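Local coordinates for Bak protein (Grouper iridovirus, PDB 5VMN), which is a viral Bcl-2 protein that inhibits apoptosis of the host cell by sequestering the pro-apoptotic protein Bim exclusively, at residues P51-I56 against L72-I77. Residues are numbered along the deposited sequence; the frame is centred on the assembly and turned at random.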
loop_
_atom_site.group_PDB
_atom_site.type_symbol
_atom_site.label_atom_id
_atom_site.label_comp_id
_atom_site.label_asym_id
_atom_site.label_seq_id
_atom_site.Cartn_x
_atom_site.Cartn_y
_atom_site.Cartn_z
ATOM N N PRO A 51 14.469 -0.643 -1.514
ATOM C CA PRO A 51 13.072 -1.020 -1.765
ATOM C C PRO A 51 12.780 -1.331 -3.227
ATOM O O PRO A 51 13.223 -0.622 -4.138
ATOM C CB PRO A 51 12.282 0.217 -1.332
ATOM C CG PRO A 51 13.232 1.321 -1.318
ATOM C CD PRO A 51 14.592 0.737 -1.020
ATOM N N ASN A 52 11.935 -2.363 -3.439
ATOM C CA ASN A 52 11.309 -2.563 -4.754
ATOM C C ASN A 52 9.860 -2.952 -4.508
ATOM O O ASN A 52 9.511 -4.133 -4.451
ATOM C CB ASN A 52 12.030 -3.606 -5.583
ATOM C CG ASN A 52 11.536 -3.635 -7.005
ATOM O OD1 ASN A 52 10.407 -3.251 -7.287
ATOM N ND2 ASN A 52 12.380 -4.098 -7.911
ATOM N N ILE A 53 9.009 -1.938 -4.325
ATOM C CA ILE A 53 7.647 -2.212 -3.884
ATOM C C ILE A 53 6.861 -2.910 -4.979
ATOM O O ILE A 53 5.950 -3.700 -4.682
ATOM C CB ILE A 53 6.941 -0.922 -3.451
ATOM C CG1 ILE A 53 7.765 -0.152 -2.413
ATOM C CG2 ILE A 53 5.559 -1.230 -2.925
ATOM C CD1 ILE A 53 8.106 -0.917 -1.197
ATOM N N LEU A 54 7.128 -2.584 -6.246
ATOM C CA LEU A 54 6.430 -3.271 -7.326
ATOM C C LEU A 54 6.709 -4.766 -7.291
ATOM O O LEU A 54 5.785 -5.583 -7.389
ATOM C CB LEU A 54 6.828 -2.669 -8.675
ATOM C CG LEU A 54 6.231 -3.329 -9.904
ATOM C CD1 LEU A 54 4.715 -3.258 -9.832
ATOM C CD2 LEU A 54 6.753 -2.618 -11.141
ATOM N N GLU A 55 7.968 -5.139 -7.086
ATOM C CA GLU A 55 8.329 -6.546 -6.979
ATOM C C GLU A 55 7.636 -7.190 -5.790
ATOM O O GLU A 55 7.122 -8.309 -5.894
ATOM C CB GLU A 55 9.844 -6.697 -6.840
ATOM C CG GLU A 55 10.277 -8.125 -6.700
ATOM C CD GLU A 55 11.787 -8.297 -6.694
ATOM O OE1 GLU A 55 12.272 -9.239 -6.032
ATOM O OE2 GLU A 55 12.473 -7.490 -7.351
ATOM N N ILE A 56 7.630 -6.506 -4.646
ATOM C CA ILE A 56 7.001 -7.079 -3.449
ATOM C C ILE A 56 5.511 -7.289 -3.671
ATOM O O ILE A 56 4.970 -8.351 -3.350
ATOM C CB ILE A 56 7.250 -6.183 -2.229
ATOM C CG1 ILE A 56 8.741 -6.146 -1.908
ATOM C CG2 ILE A 56 6.489 -6.740 -1.009
ATOM C CD1 ILE A 56 9.092 -5.111 -0.863
ATOM N N LEU A 72 -2.969 -4.757 2.714
ATOM C CA LEU A 72 -2.541 -4.001 3.876
ATOM C C LEU A 72 -1.132 -4.409 4.308
ATOM O O LEU A 72 -0.381 -3.567 4.810
ATOM C CB LEU A 72 -3.550 -4.171 5.014
ATOM C CG LEU A 72 -4.900 -3.490 4.760
ATOM C CD1 LEU A 72 -5.933 -3.979 5.789
ATOM C CD2 LEU A 72 -4.770 -1.992 4.839
ATOM N N ILE A 73 -0.754 -5.667 4.092
ATOM C CA ILE A 73 0.633 -6.082 4.348
ATOM C C ILE A 73 1.567 -5.342 3.405
ATOM O O ILE A 73 2.592 -4.802 3.823
ATOM C CB ILE A 73 0.775 -7.599 4.227
ATOM C CG1 ILE A 73 0.095 -8.299 5.412
ATOM C CG2 ILE A 73 2.246 -8.005 4.129
ATOM C CD1 ILE A 73 -0.042 -9.790 5.217
ATOM N N LEU A 74 1.204 -5.237 2.118
ATOM C CA LEU A 74 2.058 -4.504 1.184
ATOM C C LEU A 74 2.203 -3.048 1.603
ATOM O O LEU A 74 3.309 -2.474 1.573
ATOM C CB LEU A 74 1.479 -4.607 -0.231
ATOM C CG LEU A 74 2.198 -3.737 -1.258
ATOM C CD1 LEU A 74 3.624 -4.224 -1.455
ATOM C CD2 LEU A 74 1.419 -3.712 -2.581
ATOM N N LEU A 75 1.099 -2.414 1.990
ATOM C CA LEU A 75 1.198 -1.040 2.436
ATOM C C LEU A 75 2.076 -0.933 3.681
ATOM O O LEU A 75 2.855 0.016 3.814
ATOM C CB LEU A 75 -0.206 -0.477 2.698
ATOM C CG LEU A 75 -1.124 -0.386 1.487
ATOM C CD1 LEU A 75 -2.483 0.143 1.937
ATOM C CD2 LEU A 75 -0.551 0.524 0.453
ATOM N N GLY A 76 1.922 -1.856 4.626
ATOM C CA GLY A 76 2.682 -1.765 5.855
ATOM C C GLY A 76 4.168 -1.916 5.614
ATOM O O GLY A 76 4.980 -1.278 6.280
ATOM N N ILE A 77 4.538 -2.807 4.698
ATOM C CA ILE A 77 5.945 -2.938 4.293
ATOM C C ILE A 77 6.418 -1.646 3.638
ATOM O O ILE A 77 7.509 -1.135 3.928
ATOM C CB ILE A 77 6.114 -4.140 3.350
ATOM C CG1 ILE A 77 5.886 -5.442 4.099
ATOM C CG2 ILE A 77 7.541 -4.179 2.744
ATOM C CD1 ILE A 77 5.647 -6.581 3.191
#
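The first turn of helix 53-60 faces the middle of helix 68-84, and the backbones come nearest at I56 and L74, whose CA atoms are 7.2 Å apart. No hydrogen bond crosses between 51-56 and 72-77, and the closest approaches are between methyl groups. L74 reaches the other helix with one branch. With CG anti to the backbone N (chi1 173°) and chi2 near +60°, CD1 is turned across to two isoleucines one turn apart. CD1 of L74 sits 3.8 Å from CG2 of I56 and 3.9 Å from CG2 of I53. Both isoleucines therefore meet it with the short beta branch. I56 also uses its long arm. Its extended chi2 (171°) sends CD1 of I56 on to I77, 4.0 Å from CG2 of I77. I77 sits one turn after L74, and I56 thus touches both. The fold is the all-helical Bcl-2 bundle, and the contact joins two helices within its Bcl-2 homology region. Y81, further along helix 68-84, touches both I53 and I56. F101 of helix 88-103 packs on L74, and F47 covers I56 and I77. The start of helix 53-60 is held by polar bonds away from the methyl contact. N52 is its N-cap: OD1 accepts from N of E55 at 3.1 Å, with an N-H...O angle of 164°. The donor stands well above the plane of the side-chain carbonyl. N of I53 donates to OE1 of Q97, which ties this helix start to helix 88-103.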